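Long-range contacts in lectin (Trichosanthes anguina, PDB 4HR6), which forms part of a three-chain seed lectin that binds carbohydrate and is a nontoxic homologue of type II ribosome-inactivating proteins: residues K12-T17 with L95-P100; S38-N43 with T51-T56; I81-D86 with F107-Q112; N149-S154 with L199-V204. All coordinates share one frame; numbering follows the deposited sequence.

Interaction 1: K12-T17 with L95-P100; sequences KDESIT and LFNADP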
# COMPACT_ATOMS: atom_id res chain seq x y z
N LYS B 12 23.16 6.95 25.67
CA LYS B 12 23.67 6.99 27.04
C LYS B 12 23.41 5.68 27.80
O LYS B 12 23.61 5.63 29.01
CB LYS B 12 23.03 8.15 27.82
CG LYS B 12 23.38 9.53 27.27
CD LYS B 12 22.39 10.61 27.73
CE LYS B 12 22.42 10.83 29.23
NZ LYS B 12 21.30 11.70 29.70
N ASP B 13 22.97 4.64 27.10
CA ASP B 13 22.52 3.38 27.71
C ASP B 13 21.38 3.50 28.74
O ASP B 13 21.31 2.75 29.67
CB ASP B 13 23.70 2.63 28.34
CG ASP B 13 24.59 2.02 27.31
OD1 ASP B 13 24.13 1.06 26.66
OD2 ASP B 13 25.73 2.52 27.15
N GLU B 14 20.50 4.47 28.54
CA GLU B 14 19.29 4.57 29.32
C GLU B 14 18.21 3.77 28.58
O GLU B 14 17.97 4.01 27.39
CB GLU B 14 18.85 6.02 29.43
CG GLU B 14 19.89 6.99 29.97
CD GLU B 14 19.65 8.41 29.45
OE1 GLU B 14 19.39 8.58 28.22
OE2 GLU B 14 19.73 9.35 30.27
N SER B 15 17.55 2.85 29.28
CA SER B 15 16.46 2.05 28.68
C SER B 15 15.10 2.43 29.24
O SER B 15 14.94 2.64 30.45
CB SER B 15 16.71 0.58 28.92
OG SER B 15 17.70 0.10 28.04
N ILE B 16 14.11 2.53 28.37
CA ILE B 16 12.71 2.60 28.79
C ILE B 16 11.95 1.41 28.25
O ILE B 16 12.32 0.85 27.22
CB ILE B 16 12.02 3.89 28.34
CG1 ILE B 16 11.88 3.94 26.81
CG2 ILE B 16 12.79 5.11 28.86
CD1 ILE B 16 11.10 5.14 26.34
N THR B 17 10.90 1.00 28.96
CA THR B 17 10.03 -0.05 28.49
C THR B 17 8.67 0.55 28.22
O THR B 17 8.05 1.14 29.10
CB THR B 17 9.89 -1.17 29.53
OG1 THR B 17 11.16 -1.80 29.70
CG2 THR B 17 8.91 -2.22 29.06
N LEU B 95 12.08 10.74 28.44
CA LEU B 95 11.20 9.76 29.08
C LEU B 95 11.91 9.10 30.26
O LEU B 95 11.30 8.91 31.30
CB LEU B 95 10.75 8.67 28.11
CG LEU B 95 9.72 8.96 27.02
CD1 LEU B 95 8.90 7.72 26.67
CD2 LEU B 95 8.80 10.10 27.36
N PHE B 96 13.17 8.75 30.08
CA PHE B 96 13.95 8.13 31.15
C PHE B 96 14.05 9.00 32.39
O PHE B 96 13.91 8.49 33.51
CB PHE B 96 15.34 7.77 30.66
CG PHE B 96 16.16 7.02 31.68
CD1 PHE B 96 16.05 5.64 31.79
CD2 PHE B 96 17.04 7.68 32.51
CE1 PHE B 96 16.81 4.94 32.70
CE2 PHE B 96 17.79 6.99 33.44
CZ PHE B 96 17.68 5.61 33.53
N ASN B 97 14.24 10.31 32.20
CA ASN B 97 14.31 11.27 33.29
C ASN B 97 12.95 11.75 33.73
O ASN B 97 12.86 12.55 34.66
CB ASN B 97 15.12 12.50 32.85
CG ASN B 97 16.55 12.15 32.47
OD1 ASN B 97 17.08 12.67 31.49
ND2 ASN B 97 17.16 11.27 33.23
N ALA B 98 11.90 11.31 33.03
CA ALA B 98 10.54 11.73 33.33
C ALA B 98 10.43 13.25 33.42
O ALA B 98 9.79 13.80 34.30
CB ALA B 98 10.03 11.07 34.60
N ASP B 99 11.02 13.93 32.45
CA ASP B 99 11.00 15.38 32.41
C ASP B 99 9.65 15.90 31.95
O ASP B 99 9.33 15.80 30.77
CB ASP B 99 12.10 15.88 31.48
CG ASP B 99 12.39 17.33 31.68
OD1 ASP B 99 13.57 17.67 31.52
OD2 ASP B 99 11.47 18.12 31.99
N PRO B 100 8.86 16.50 32.86
CA PRO B 100 7.49 16.79 32.46
C PRO B 100 7.35 17.86 31.37
O PRO B 100 6.33 17.93 30.73
CB PRO B 100 6.83 17.26 33.77
CG PRO B 100 7.95 17.77 34.60
CD PRO B 100 9.21 17.09 34.16

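Interaction 2: S38-N43 with T51-T56; sequences SYFFLN and TLFTDT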
# COMPACT_ATOMS: atom_id res chain seq x y z
N SER B 38 6.08 4.38 37.26
CA SER B 38 5.59 4.09 35.94
C SER B 38 4.61 5.20 35.58
O SER B 38 4.10 5.93 36.44
CB SER B 38 4.95 2.70 35.90
OG SER B 38 3.79 2.64 36.73
N TYR B 39 4.35 5.36 34.29
CA TYR B 39 3.52 6.47 33.83
C TYR B 39 2.51 5.95 32.83
O TYR B 39 2.85 5.22 31.91
CB TYR B 39 4.39 7.57 33.22
CG TYR B 39 5.44 8.05 34.17
CD1 TYR B 39 6.65 7.40 34.27
CD2 TYR B 39 5.20 9.13 35.01
CE1 TYR B 39 7.61 7.81 35.16
CE2 TYR B 39 6.16 9.54 35.92
CZ TYR B 39 7.37 8.87 35.98
OH TYR B 39 8.35 9.26 36.87
N PHE B 40 1.25 6.32 33.06
CA PHE B 40 0.13 5.79 32.32
C PHE B 40 -0.57 6.95 31.68
O PHE B 40 -0.71 8.01 32.31
CB PHE B 40 -0.85 5.07 33.25
CG PHE B 40 -0.44 3.69 33.63
CD1 PHE B 40 0.59 3.48 34.53
CD2 PHE B 40 -1.08 2.59 33.09
CE1 PHE B 40 0.96 2.19 34.88
CE2 PHE B 40 -0.70 1.30 33.42
CZ PHE B 40 0.33 1.10 34.33
N PHE B 41 -0.99 6.78 30.43
CA PHE B 41 -1.84 7.78 29.79
C PHE B 41 -3.18 7.82 30.51
O PHE B 41 -3.65 6.82 31.03
CB PHE B 41 -2.04 7.47 28.30
CG PHE B 41 -0.85 7.81 27.45
CD1 PHE B 41 0.10 6.85 27.16
CD2 PHE B 41 -0.66 9.10 26.99
CE1 PHE B 41 1.22 7.16 26.40
CE2 PHE B 41 0.46 9.41 26.22
CZ PHE B 41 1.40 8.44 25.93
N LEU B 42 -3.78 9.00 30.48
CA LEU B 42 -5.04 9.28 31.11
C LEU B 42 -6.15 8.34 30.60
O LEU B 42 -7.04 7.97 31.34
CB LEU B 42 -5.38 10.75 30.86
CG LEU B 42 -6.58 11.40 31.55
CD1 LEU B 42 -6.55 11.18 33.06
CD2 LEU B 42 -6.56 12.88 31.20
N ASN B 43 -6.08 7.94 29.34
CA ASN B 43 -7.08 7.06 28.78
C ASN B 43 -6.59 5.65 28.62
O ASN B 43 -7.16 4.88 27.87
CB ASN B 43 -7.56 7.62 27.44
CG ASN B 43 -6.49 7.58 26.38
OD1 ASN B 43 -5.32 7.71 26.68
ND2 ASN B 43 -6.89 7.42 25.14
N THR B 51 -2.71 -4.94 35.47
CA THR B 51 -1.80 -5.95 35.00
C THR B 51 -0.40 -5.45 34.69
O THR B 51 0.51 -6.26 34.60
CB THR B 51 -2.34 -6.67 33.74
OG1 THR B 51 -2.69 -5.71 32.75
CG2 THR B 51 -3.60 -7.48 34.06
N LEU B 52 -0.19 -4.14 34.50
CA LEU B 52 1.15 -3.66 34.12
C LEU B 52 1.81 -2.87 35.23
O LEU B 52 1.20 -2.02 35.84
CB LEU B 52 1.09 -2.74 32.90
CG LEU B 52 0.60 -3.32 31.59
CD1 LEU B 52 0.32 -2.18 30.61
CD2 LEU B 52 1.63 -4.29 31.03
N PHE B 53 3.09 -3.14 35.43
CA PHE B 53 3.93 -2.37 36.34
C PHE B 53 3.30 -2.26 37.72
O PHE B 53 3.29 -1.21 38.34
CB PHE B 53 4.25 -0.99 35.74
CG PHE B 53 4.76 -1.03 34.32
CD1 PHE B 53 5.79 -1.89 33.95
CD2 PHE B 53 4.19 -0.23 33.34
CE1 PHE B 53 6.24 -1.94 32.64
CE2 PHE B 53 4.64 -0.28 32.03
CZ PHE B 53 5.66 -1.13 31.69
N THR B 54 2.77 -3.38 38.20
CA THR B 54 1.98 -3.38 39.43
C THR B 54 2.83 -3.26 40.69
O THR B 54 2.33 -2.91 41.74
CB THR B 54 1.09 -4.64 39.51
OG1 THR B 54 1.89 -5.80 39.25
CG2 THR B 54 -0.00 -4.55 38.47
N ASP B 55 4.12 -3.54 40.57
CA ASP B 55 5.07 -3.30 41.64
C ASP B 55 5.78 -1.95 41.48
O ASP B 55 6.97 -1.85 41.75
CB ASP B 55 6.11 -4.42 41.62
CG ASP B 55 6.87 -4.47 40.31
OD1 ASP B 55 6.21 -4.43 39.25
OD2 ASP B 55 8.11 -4.50 40.34
N THR B 56 5.05 -0.93 41.03
CA THR B 56 5.59 0.43 40.89
C THR B 56 4.55 1.40 41.40
O THR B 56 3.40 1.03 41.57
CB THR B 56 5.95 0.76 39.41
OG1 THR B 56 4.76 0.91 38.61
CG2 THR B 56 6.78 -0.31 38.82

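Interaction 3: I81-D86 with F107-Q112; sequences IVLGVD and FLVIIQ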
# COMPACT_ATOMS: atom_id res chain seq x y z
N ILE B 81 7.49 18.99 14.10
CA ILE B 81 8.40 18.29 14.98
C ILE B 81 9.30 17.38 14.18
O ILE B 81 8.82 16.52 13.44
CB ILE B 81 7.61 17.46 16.01
CG1 ILE B 81 6.82 18.40 16.92
CG2 ILE B 81 8.55 16.59 16.82
CD1 ILE B 81 5.66 17.73 17.61
N VAL B 82 10.60 17.55 14.37
CA VAL B 82 11.58 16.81 13.61
C VAL B 82 11.67 15.37 14.11
O VAL B 82 11.60 15.13 15.32
CB VAL B 82 13.00 17.46 13.64
CG1 VAL B 82 13.00 18.75 12.85
CG2 VAL B 82 13.47 17.76 15.06
N LEU B 83 11.80 14.45 13.17
CA LEU B 83 12.03 13.03 13.42
C LEU B 83 13.40 12.65 12.90
O LEU B 83 13.92 13.27 11.97
CB LEU B 83 10.99 12.19 12.69
CG LEU B 83 9.54 12.57 12.99
CD1 LEU B 83 8.61 11.62 12.26
CD2 LEU B 83 9.31 12.55 14.50
N GLY B 84 13.98 11.61 13.49
CA GLY B 84 15.30 11.14 13.11
C GLY B 84 16.02 10.50 14.27
O GLY B 84 15.47 10.38 15.37
N VAL B 85 17.26 10.13 14.03
CA VAL B 85 18.05 9.40 15.00
C VAL B 85 18.25 10.20 16.28
O VAL B 85 18.05 9.67 17.38
CB VAL B 85 19.42 9.03 14.41
CG1 VAL B 85 20.27 8.31 15.45
CG2 VAL B 85 19.23 8.17 13.16
N ASP B 86 18.64 11.46 16.15
CA ASP B 86 18.97 12.25 17.33
C ASP B 86 17.73 12.75 18.05
O ASP B 86 17.71 12.79 19.26
CB ASP B 86 19.91 13.42 16.97
CG ASP B 86 21.27 12.95 16.47
OD1 ASP B 86 21.93 12.14 17.16
OD2 ASP B 86 21.69 13.38 15.38
N PHE B 107 6.93 11.74 23.31
CA PHE B 107 5.98 10.72 22.88
C PHE B 107 5.63 10.82 21.38
O PHE B 107 5.58 9.83 20.67
CB PHE B 107 4.69 10.75 23.72
CG PHE B 107 4.76 9.92 24.98
CD1 PHE B 107 4.51 10.48 26.21
CD2 PHE B 107 5.07 8.58 24.91
CE1 PHE B 107 4.57 9.71 27.37
CE2 PHE B 107 5.14 7.80 26.07
CZ PHE B 107 4.88 8.36 27.29
N LEU B 108 5.41 12.03 20.90
CA LEU B 108 5.14 12.26 19.47
C LEU B 108 6.25 11.69 18.56
O LEU B 108 5.98 11.03 17.55
CB LEU B 108 4.96 13.74 19.24
CG LEU B 108 3.58 14.35 18.96
CD1 LEU B 108 2.42 13.41 19.18
CD2 LEU B 108 3.40 15.65 19.73
N VAL B 109 7.50 11.90 18.95
CA VAL B 109 8.62 11.34 18.22
C VAL B 109 8.60 9.81 18.23
O VAL B 109 8.68 9.15 17.18
CB VAL B 109 9.96 11.85 18.79
CG1 VAL B 109 11.12 11.18 18.11
CG2 VAL B 109 10.07 13.37 18.63
N ILE B 110 8.49 9.25 19.43
CA ILE B 110 8.62 7.82 19.62
C ILE B 110 7.45 7.07 18.96
O ILE B 110 7.66 6.09 18.27
CB ILE B 110 8.72 7.48 21.12
CG1 ILE B 110 10.08 7.89 21.66
CG2 ILE B 110 8.51 5.99 21.34
CD1 ILE B 110 10.11 8.13 23.14
N ILE B 111 6.24 7.55 19.17
CA ILE B 111 5.07 6.90 18.63
C ILE B 111 5.18 6.85 17.10
O ILE B 111 4.98 5.80 16.49
CB ILE B 111 3.76 7.60 19.12
CG1 ILE B 111 3.56 7.29 20.61
CG2 ILE B 111 2.55 7.16 18.32
CD1 ILE B 111 2.47 8.10 21.26
N GLN B 112 5.53 7.96 16.48
CA GLN B 112 5.63 7.99 15.03
C GLN B 112 6.73 7.09 14.50
O GLN B 112 6.51 6.33 13.57
CB GLN B 112 5.81 9.41 14.54
CG GLN B 112 4.55 10.23 14.72
CD GLN B 112 4.69 11.59 14.13
OE1 GLN B 112 5.27 12.49 14.73
NE2 GLN B 112 4.15 11.75 12.94

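Interaction 4: N149-S154 with L199-V204; sequences NWSEIS and LYHCQV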
# COMPACT_ATOMS: atom_id res chain seq x y z
N ASN B 149 -5.71 8.36 9.11
CA ASN B 149 -6.72 7.50 8.45
C ASN B 149 -6.54 6.00 8.63
O ASN B 149 -7.28 5.23 8.03
CB ASN B 149 -6.75 7.80 6.95
CG ASN B 149 -7.45 9.10 6.65
OD1 ASN B 149 -8.65 9.21 6.82
ND2 ASN B 149 -6.72 10.09 6.23
N TRP B 150 -5.58 5.58 9.45
CA TRP B 150 -5.28 4.14 9.58
C TRP B 150 -6.48 3.30 10.00
O TRP B 150 -6.68 2.19 9.49
CB TRP B 150 -4.17 3.95 10.60
CG TRP B 150 -3.84 2.55 10.87
CD1 TRP B 150 -3.28 1.67 10.01
CD2 TRP B 150 -4.01 1.84 12.11
NE1 TRP B 150 -3.10 0.45 10.62
CE2 TRP B 150 -3.54 0.53 11.91
CE3 TRP B 150 -4.53 2.20 13.36
CZ2 TRP B 150 -3.57 -0.44 12.91
CZ3 TRP B 150 -4.55 1.23 14.37
CH2 TRP B 150 -4.06 -0.07 14.14
N SER B 151 -7.24 3.81 10.97
CA SER B 151 -8.42 3.11 11.43
C SER B 151 -9.44 2.94 10.33
O SER B 151 -9.97 1.86 10.12
CB SER B 151 -9.07 3.88 12.59
OG SER B 151 -10.20 3.14 13.04
N GLU B 152 -9.71 4.02 9.64
CA GLU B 152 -10.66 4.06 8.54
C GLU B 152 -10.20 3.20 7.34
O GLU B 152 -11.02 2.52 6.74
CB GLU B 152 -10.82 5.51 8.11
CG GLU B 152 -11.87 5.78 7.05
CD GLU B 152 -13.28 5.42 7.48
OE1 GLU B 152 -13.57 5.37 8.69
OE2 GLU B 152 -14.12 5.18 6.58
N ILE B 153 -8.91 3.25 7.02
CA ILE B 153 -8.34 2.38 5.97
C ILE B 153 -8.48 0.93 6.35
O ILE B 153 -8.88 0.11 5.54
CB ILE B 153 -6.83 2.65 5.74
CG1 ILE B 153 -6.65 3.97 5.01
CG2 ILE B 153 -6.15 1.54 4.94
CD1 ILE B 153 -5.22 4.48 5.05
N SER B 154 -8.14 0.59 7.58
CA SER B 154 -8.37 -0.78 8.02
C SER B 154 -9.84 -1.21 7.87
O SER B 154 -10.12 -2.31 7.45
CB SER B 154 -7.97 -0.96 9.49
OG SER B 154 -6.63 -0.62 9.74
N LEU B 199 -6.04 -2.61 11.86
CA LEU B 199 -6.93 -2.69 13.01
C LEU B 199 -8.13 -3.57 12.70
O LEU B 199 -8.77 -3.42 11.65
CB LEU B 199 -7.41 -1.28 13.38
CG LEU B 199 -8.25 -1.10 14.65
CD1 LEU B 199 -7.43 -1.37 15.90
CD2 LEU B 199 -8.80 0.31 14.67
N TYR B 200 -8.44 -4.49 13.61
CA TYR B 200 -9.66 -5.29 13.54
C TYR B 200 -10.95 -4.47 13.74
O TYR B 200 -11.08 -3.74 14.70
CB TYR B 200 -9.61 -6.40 14.58
CG TYR B 200 -10.86 -7.23 14.62
CD1 TYR B 200 -11.88 -6.96 15.53
CD2 TYR B 200 -11.04 -8.28 13.72
CE1 TYR B 200 -13.03 -7.70 15.56
CE2 TYR B 200 -12.18 -9.04 13.76
CZ TYR B 200 -13.18 -8.74 14.68
OH TYR B 200 -14.32 -9.49 14.73
N HIS B 201 -11.88 -4.59 12.81
CA HIS B 201 -13.22 -4.00 12.96
C HIS B 201 -14.27 -5.09 12.86
O HIS B 201 -15.21 -5.09 13.65
CB HIS B 201 -13.52 -2.97 11.88
CG HIS B 201 -12.79 -1.68 12.04
ND1 HIS B 201 -13.26 -0.65 12.81
CD2 HIS B 201 -11.63 -1.23 11.49
CE1 HIS B 201 -12.43 0.37 12.75
NE2 HIS B 201 -11.44 0.05 11.94
N CYS B 202 -14.12 -5.99 11.88
CA CYS B 202 -15.16 -6.99 11.61
C CYS B 202 -14.59 -8.34 11.22
O CYS B 202 -13.49 -8.41 10.68
CB CYS B 202 -16.04 -6.49 10.49
SG CYS B 202 -17.14 -5.13 10.95
N GLN B 203 -15.35 -9.40 11.51
CA GLN B 203 -14.97 -10.75 11.13
C GLN B 203 -15.44 -11.10 9.73
O GLN B 203 -16.52 -11.68 9.56
CB GLN B 203 -15.49 -11.79 12.14
CG GLN B 203 -14.40 -12.43 12.99
CD GLN B 203 -14.06 -13.87 12.64
OE1 GLN B 203 -14.95 -14.71 12.44
NE2 GLN B 203 -12.77 -14.19 12.61
N VAL B 204 -14.63 -10.79 8.72
CA VAL B 204 -14.94 -11.14 7.31
C VAL B 204 -13.86 -12.08 6.77
O VAL B 204 -13.01 -12.53 7.53
CB VAL B 204 -15.09 -9.89 6.40
CG1 VAL B 204 -16.08 -10.16 5.27
CG2 VAL B 204 -15.58 -8.68 7.18

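Interaction 1: K12-T17 with L95-P100
E14 and F96 carry this contact, a CH-pi interaction in which E14 CB lies over one face of the phenyl ring, 3.7 Å from the F96 ring centroid and 16° off its normal, displaced toward the rim. Beyond CB, E14 CG comes within 3.9 Å of F96 CD2, and the carboxylate is tilted 34° from the ring plane. S15, the first residue of the strand, uses its backbone: S15 O meets the ring in plane at its edge, 3.5 Å from F96 CD1. F96 reaches this slot because its CG is anti to the backbone N (chi1 -175°). Alongside, the methyl tips of I16 and L95 are tight, with I16 CD1 3.4 Å from L95 CD1, while I16 CG2 touches the F96 backbone and CB.

A second shell fixes the glutamate. K12 NZ forms a salt bridge to E14 OE2 at 2.9 Å, arriving from above the carboxylate plane, and E14 OE1 is hydrogen-bonded to the hydroxyls of S93 and S10. On the helix side, L95 O receives A98 N at 3.0 Å and also bonds to Y30 OH.

The example illustrates how a helix ends against a sheet: a Schellman motif, with A98 at positive phi, terminates helix 85-96 where its last turn packs on strand 15-21 in the N-terminal mixed sheet of the ribosome-inactivating protein fold.

Interaction 2: S38-N43 with T51-T56
F53 and S38 meet at their CB atoms, 3.8 Å apart, and the F53 side chain can be followed outward from there. Its CG is anti to its own carbonyl carbon (chi1 -50°), which sets the start of the ring beside S38 CB. One ortho carbon, F53 CD2, then stays close to S38 CB and lies 4.2 Å from F40 CZ. At the far tip, F53 CZ packs near the carbonyl O of T17, in the neighbouring part of the sheet.

F40 offers only its own tip. Its CZ points at the loop, where L52 O lies in the plane of the ring at the edge, 3.6 Å from F40 CZ, and L52 CB touches the same carbon.

Polar atoms add a short chain of contacts beside this apolar patch. S38 OG lies 2.7 Å from T56 OG1, within hydrogen-bonding distance, though H57 O is a second, weak candidate for that hydroxyl. T56 OG1 in turn donates to F53 O at 2.6 Å, tilted 20° from the carbonyl plane. F53 O also accepts a weak bond from T56 N, which closes the type I turn F53-T56, so the side chain and the backbone of T56 hold the same carbonyl.

The loop thus leads from helix 46-51 to strand 57-60 across the end of strand 37-40; F40 stacks on F49 of that helix, while L52 and F53 rest on V28 and Q31 of strand 26-32.

Interaction 3: I81-D86 with F107-Q112
I81 and L108 make the closest approach, with I81 CD1 3.7 Å from L108 CD2 and the two side chains crossing at about a right angle. The other branch of the isoleucine is used as well: I81 CG2, anti to its backbone N, meets V109 CG2 at 4.0 Å. One residue of the helix thus takes the delta methyl and the next takes the gamma methyl. The chi1 of -106° and chi2 of 10° of L108 lie away from the staggered values.

A little further along, L83 leans its CD2 over the helix backbone, 4.0 Å from V109 CA, and the same methyl lies 4.0 Å from Q112 OE1. The amide of Q112 is turned to other business: Q112 NE2 is hydrogen-bonded to E147 OE2. Within this pair of segments the contact is made by side-chain packing, while L83 is hydrogen-bonded through its backbone to F137; a connecting loop is thereby seated on buried helix 103-119, in the helical part of the ribosome-inactivating protein fold. G84, the N-cap of helix 85-96, has a phi of 150°, where a CB would run into the carbonyl O of L83, reason enough for a glycine.

On the side of the loop turned from the helix the packing thins. The CB of V82 points away, its side chain touches T136 and I138, and it contributes only its carbonyl, V82 O lying 4.0 Å from V109 CG2. After the cap, V85 and D86 open helix 85-96 without touching residues 107-112, D86 being exposed; further along, L88, A91 and L95 of that helix pack on I110.

Interaction 4: N149-S154 with L199-V204
L199 and S154 mark the closest backbone approach, their CA atoms 5.5 Å apart where the irregular segment 199-204 passes helix 141-159 near a kink at residues 151 and 152. There L199 N donates to S154 OG at 3.0 Å, and S154 OG donates to W150 O at 2.8 Å. W150 O also accepts S154 N, the two donors reaching it from opposite faces of the carbonyl plane, so the serine hydroxyl bridges L199 N and the helix carbonyl.

Next to that bridge, L199 CB sits over one face of the W150 six-membered ring, 4.0 Å from its centroid, in a CH-pi contact; the indole NE1 is held by L197 O. The leucine's other end, L199 CD2, approaches S151 OG at 3.6 Å.

The segment belongs to the C-terminal tail, where type II ribosome-inactivating proteins typically join their chains: C202 forms a disulfide with C3 of another chain.

H201 gives the second bond across the contact. Its NE2 donates to S151 O at 3.0 Å, from 38° above the carbonyl plane and with an N-H...O angle of 141°. Q158, one turn beyond S154, bonds L199 O through NE2 and the N atoms of H201 and C202 through OE1.

How the interactions relate
Interactions 1, 2 and 3 form one connected group, whereas interaction 4 stands apart. Interactions 1 and 2 have centres about 15 Å apart and reach the same mixed sheet, meeting where A98 packs on Y39. Interactions 1 and 3 share helix 85-96, and L95 reaches F107 and I110 of the buried helix; F41 against F107 joins interaction 2 to interaction 3. Along the chain, interaction 2 falls between the two segments of interaction 1, whose segments alternate with those of interaction 3. Interaction 4 comes last, about 33 Å from interaction 1 between centres and on the opposite side of the chain's centre, so sheet and helices are knit together at one end and the chain-joining tail is fixed at the other.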